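Local atomic coordinates of D-alanyl transferase DltD (Enterococcus faecalis, PDB entry 6O93), a protein that probably takes part in the D-alanylation of lipoteichoic acid, a cell-wall polymer of Gram-positive bacteria, as a membrane-associated transferase. Residues A[318-330]-A[374-386]. Residues are numbered along the deposited sequence; the frame is centred on the assembly and turned at random.
Sequences KLKYQLQEQGFTN and LAYQIDDRFYQTD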
# COMPACT_ATOMS: atom_id res chain seq x y z
N LYS A 318 18.04 -3.14 2.05
CA LYS A 318 17.67 -4.15 1.06
C LYS A 318 16.61 -3.62 0.11
O LYS A 318 16.70 -3.81 -1.11
CB LYS A 318 17.18 -5.41 1.75
CG LYS A 318 16.94 -6.58 0.82
CD LYS A 318 16.75 -7.88 1.59
CE LYS A 318 16.48 -9.05 0.67
NZ LYS A 318 16.35 -10.33 1.42
N LEU A 319 15.59 -2.95 0.65
CA LEU A 319 14.53 -2.39 -0.18
C LEU A 319 15.07 -1.31 -1.10
O LEU A 319 14.76 -1.29 -2.30
CB LEU A 319 13.42 -1.83 0.70
CG LEU A 319 12.68 -2.87 1.55
CD1 LEU A 319 11.78 -2.19 2.56
CD2 LEU A 319 11.87 -3.81 0.66
N LYS A 320 15.89 -0.40 -0.57
CA LYS A 320 16.40 0.69 -1.39
C LYS A 320 17.35 0.17 -2.47
O LYS A 320 17.46 0.79 -3.54
CB LYS A 320 17.09 1.74 -0.52
CG LYS A 320 16.12 2.52 0.36
CD LYS A 320 16.74 3.78 0.93
CE LYS A 320 17.87 3.47 1.89
NZ LYS A 320 18.39 4.71 2.53
N TYR A 321 18.03 -0.95 -2.22
CA TYR A 321 18.83 -1.55 -3.28
C TYR A 321 17.94 -2.08 -4.40
O TYR A 321 18.17 -1.81 -5.58
CB TYR A 321 19.70 -2.67 -2.72
CG TYR A 321 20.61 -3.28 -3.77
CD1 TYR A 321 21.83 -2.70 -4.08
CD2 TYR A 321 20.24 -4.44 -4.45
CE1 TYR A 321 22.66 -3.24 -5.04
CE2 TYR A 321 21.07 -4.99 -5.41
CZ TYR A 321 22.27 -4.39 -5.71
OH TYR A 321 23.10 -4.93 -6.66
N GLN A 322 16.90 -2.84 -4.03
CA GLN A 322 15.99 -3.38 -5.03
C GLN A 322 15.34 -2.26 -5.84
O GLN A 322 15.13 -2.41 -7.05
CB GLN A 322 14.92 -4.23 -4.34
CG GLN A 322 13.97 -4.97 -5.27
CD GLN A 322 13.11 -5.98 -4.53
OE1 GLN A 322 13.32 -6.24 -3.34
NE2 GLN A 322 12.13 -6.54 -5.23
N LEU A 323 15.04 -1.14 -5.20
CA LEU A 323 14.46 0.00 -5.91
C LEU A 323 15.51 0.68 -6.78
O LEU A 323 15.38 0.72 -8.01
CB LEU A 323 13.87 0.99 -4.91
CG LEU A 323 12.62 0.51 -4.17
CD1 LEU A 323 12.28 1.46 -3.02
CD2 LEU A 323 11.44 0.40 -5.13
N GLN A 324 16.56 1.23 -6.16
CA GLN A 324 17.55 2.01 -6.90
C GLN A 324 18.19 1.19 -8.01
O GLN A 324 18.45 1.71 -9.10
CB GLN A 324 18.62 2.53 -5.93
CG GLN A 324 18.13 3.60 -4.98
CD GLN A 324 18.11 4.98 -5.61
OE1 GLN A 324 18.52 5.16 -6.76
NE2 GLN A 324 17.63 5.97 -4.86
N GLU A 325 18.47 -0.09 -7.75
CA GLU A 325 19.11 -0.93 -8.74
C GLU A 325 18.31 -1.02 -10.04
O GLU A 325 18.90 -1.28 -11.10
CB GLU A 325 19.34 -2.33 -8.16
CG GLU A 325 19.89 -3.36 -9.13
CD GLU A 325 21.28 -3.03 -9.62
OE1 GLU A 325 21.87 -2.03 -9.15
OE2 GLU A 325 21.79 -3.79 -10.47
N GLN A 326 17.00 -0.80 -9.98
CA GLN A 326 16.13 -0.98 -11.14
C GLN A 326 15.58 0.34 -11.67
O GLN A 326 14.72 0.32 -12.56
CB GLN A 326 14.99 -1.93 -10.78
CG GLN A 326 15.46 -3.31 -10.39
CD GLN A 326 14.31 -4.27 -10.12
OE1 GLN A 326 13.87 -5.00 -11.01
NE2 GLN A 326 13.82 -4.28 -8.88
N GLY A 327 16.04 1.48 -11.17
CA GLY A 327 15.65 2.77 -11.69
C GLY A 327 14.60 3.50 -10.88
O GLY A 327 14.16 4.58 -11.30
N PHE A 328 14.19 2.96 -9.73
CA PHE A 328 13.26 3.65 -8.84
C PHE A 328 14.09 4.51 -7.89
O PHE A 328 14.68 4.00 -6.93
CB PHE A 328 12.40 2.65 -8.08
CG PHE A 328 11.52 1.82 -8.96
CD1 PHE A 328 10.29 2.30 -9.40
CD2 PHE A 328 11.91 0.55 -9.35
CE1 PHE A 328 9.48 1.53 -10.20
CE2 PHE A 328 11.10 -0.23 -10.16
CZ PHE A 328 9.88 0.26 -10.59
N THR A 329 14.15 5.81 -8.17
CA THR A 329 15.03 6.73 -7.45
C THR A 329 14.29 7.72 -6.56
O THR A 329 14.93 8.53 -5.89
CB THR A 329 15.91 7.50 -8.44
OG1 THR A 329 15.10 8.31 -9.29
CG2 THR A 329 16.72 6.53 -9.30
N ASN A 330 12.96 7.69 -6.54
CA ASN A 330 12.16 8.56 -5.68
C ASN A 330 11.83 7.77 -4.41
O ASN A 330 10.88 6.99 -4.39
CB ASN A 330 10.90 9.03 -6.38
CG ASN A 330 11.19 9.71 -7.71
OD1 ASN A 330 12.05 10.58 -7.80
ND2 ASN A 330 10.46 9.32 -8.74
N LEU A 374 10.72 7.07 -18.34
CA LEU A 374 11.49 6.69 -17.16
C LEU A 374 12.45 5.55 -17.49
O LEU A 374 12.08 4.58 -18.14
CB LEU A 374 10.56 6.28 -16.02
CG LEU A 374 9.59 7.35 -15.51
CD1 LEU A 374 8.64 6.76 -14.48
CD2 LEU A 374 10.34 8.53 -14.91
N ALA A 375 13.69 5.68 -17.02
CA ALA A 375 14.75 4.71 -17.34
C ALA A 375 14.75 3.59 -16.30
O ALA A 375 15.62 3.49 -15.43
CB ALA A 375 16.10 5.41 -17.41
N TYR A 376 13.74 2.73 -16.41
CA TYR A 376 13.63 1.56 -15.55
C TYR A 376 14.44 0.41 -16.13
O TYR A 376 14.48 0.21 -17.35
CB TYR A 376 12.17 1.14 -15.38
CG TYR A 376 11.36 2.05 -14.49
CD1 TYR A 376 11.87 2.52 -13.29
CD2 TYR A 376 10.07 2.43 -14.84
CE1 TYR A 376 11.14 3.36 -12.47
CE2 TYR A 376 9.33 3.27 -14.03
CZ TYR A 376 9.86 3.72 -12.85
OH TYR A 376 9.13 4.55 -12.03
N GLN A 377 15.09 -0.35 -15.25
CA GLN A 377 15.88 -1.52 -15.63
C GLN A 377 15.45 -2.69 -14.75
O GLN A 377 16.16 -3.11 -13.84
CB GLN A 377 17.38 -1.23 -15.50
CG GLN A 377 17.88 -0.17 -16.47
CD GLN A 377 19.37 0.06 -16.38
OE1 GLN A 377 20.04 -0.46 -15.48
NE2 GLN A 377 19.92 0.83 -17.31
N ILE A 378 14.26 -3.22 -15.05
CA ILE A 378 13.72 -4.32 -14.26
C ILE A 378 14.60 -5.55 -14.43
O ILE A 378 15.00 -5.91 -15.54
CB ILE A 378 12.27 -4.62 -14.68
CG1 ILE A 378 11.36 -3.45 -14.30
CG2 ILE A 378 11.78 -5.91 -14.05
CD1 ILE A 378 11.21 -3.23 -12.80
N ASP A 379 14.91 -6.20 -13.31
CA ASP A 379 15.73 -7.41 -13.28
C ASP A 379 14.89 -8.52 -12.67
O ASP A 379 14.60 -8.50 -11.47
CB ASP A 379 17.02 -7.18 -12.49
CG ASP A 379 18.01 -8.31 -12.64
OD1 ASP A 379 17.58 -9.46 -12.91
OD2 ASP A 379 19.22 -8.06 -12.48
N ASP A 380 14.47 -9.48 -13.50
CA ASP A 380 13.59 -10.55 -13.04
C ASP A 380 14.21 -11.38 -11.92
O ASP A 380 13.49 -12.07 -11.20
CB ASP A 380 13.21 -11.47 -14.20
CG ASP A 380 12.36 -10.78 -15.24
OD1 ASP A 380 11.61 -9.84 -14.88
OD2 ASP A 380 12.44 -11.17 -16.42
N ARG A 381 15.54 -11.33 -11.77
CA ARG A 381 16.19 -12.14 -10.75
C ARG A 381 15.80 -11.73 -9.34
O ARG A 381 16.03 -12.50 -8.40
CB ARG A 381 17.71 -12.06 -10.94
CG ARG A 381 18.16 -12.61 -12.29
CD ARG A 381 19.65 -12.44 -12.53
NE ARG A 381 20.07 -11.04 -12.48
CZ ARG A 381 21.27 -10.61 -12.84
NH1 ARG A 381 22.18 -11.46 -13.29
NH2 ARG A 381 21.56 -9.32 -12.76
N PHE A 382 15.19 -10.56 -9.17
CA PHE A 382 14.66 -10.17 -7.87
C PHE A 382 13.42 -10.98 -7.47
O PHE A 382 12.96 -10.86 -6.33
CB PHE A 382 14.32 -8.68 -7.85
CG PHE A 382 15.53 -7.79 -7.70
CD1 PHE A 382 16.15 -7.64 -6.48
CD2 PHE A 382 16.03 -7.08 -8.79
CE1 PHE A 382 17.26 -6.82 -6.34
CE2 PHE A 382 17.14 -6.26 -8.66
CZ PHE A 382 17.75 -6.13 -7.43
N TYR A 383 12.87 -11.79 -8.38
CA TYR A 383 11.81 -12.73 -8.03
C TYR A 383 12.33 -13.97 -7.32
O TYR A 383 11.54 -14.68 -6.69
CB TYR A 383 11.06 -13.18 -9.29
CG TYR A 383 10.08 -12.18 -9.87
CD1 TYR A 383 9.13 -11.55 -9.07
CD2 TYR A 383 10.08 -11.89 -11.23
CE1 TYR A 383 8.23 -10.65 -9.61
CE2 TYR A 383 9.19 -10.99 -11.77
CZ TYR A 383 8.26 -10.37 -10.96
OH TYR A 383 7.37 -9.48 -11.50
N GLN A 384 13.62 -14.25 -7.42
CA GLN A 384 14.16 -15.55 -7.03
C GLN A 384 14.27 -15.67 -5.51
O GLN A 384 14.37 -14.69 -4.77
CB GLN A 384 15.53 -15.77 -7.67
CG GLN A 384 15.49 -15.83 -9.18
CD GLN A 384 16.87 -15.97 -9.79
OE1 GLN A 384 17.88 -15.94 -9.09
NE2 GLN A 384 16.92 -16.11 -11.11
N THR A 385 14.26 -16.93 -5.05
CA THR A 385 14.38 -17.21 -3.63
C THR A 385 15.70 -16.71 -3.06
O THR A 385 15.75 -16.33 -1.88
CB THR A 385 14.24 -18.72 -3.39
OG1 THR A 385 12.91 -19.14 -3.71
CG2 THR A 385 14.54 -19.06 -1.93
N ASP A 386 16.77 -16.71 -3.85
CA ASP A 386 18.06 -16.27 -3.33
C ASP A 386 18.04 -14.78 -3.00
O ASP A 386 18.80 -14.34 -2.13
CB ASP A 386 19.19 -16.60 -4.30
CG ASP A 386 19.05 -15.90 -5.64
OD1 ASP A 386 17.94 -15.42 -5.97
OD2 ASP A 386 20.06 -15.84 -6.38
O HOH W 1 18.80 -3.38 -12.69
O HOH W 2 20.15 -6.09 -10.61
O HOH W 3 21.18 -0.56 -13.07
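The side-chain oxygen of Gln326 is gripped twice: Asp379 N donates to OE1 over 2.8 Å in a nearly straight bond, and Gln277 of helix 272-285 supplies a second N-H. The same amide gives NE2 to Gln322 O, one helical turn back, so both ends are held and its rotation is fixed; glutamine suits the place because it offers acceptor and donor together. The backbone oxygen of the same residue, Gln326 O, accepts from Gln377 N at 2.8 Å, the donor standing above the carbonyl plane. Water 1 joins Glu325 O to Gln377 O, and water 2 links Glu325 OE2 with Asp379 OD2, part of the carboxylate that Arg381 holds side-on through NE and NH2. Helix 309-324, which leads into edge strand 331-333 of the parallel sheet in this SGNH-hydrolase-like fold, ends here in a Schellman motif. Its C-prime residue, Gly327, tolerates the positive phi and, lacking a side chain, lets Ala375 O come within 3.8 Å of its CA. Past the turn, Phe328 lays a ring face against Tyr376, planes inclined by 31°; tyrosine suits because its hydroxyl still reaches Val288 O. Phe382 offers a flat apolar face to Gln322 CG, 4.0 Å from the ring centroid. With CG anti to the backbone N (chi1 -175°), the extended Gln322 sets its amide almost parallel to that ring, and OE1 accepts from the indole N-H of Trp387.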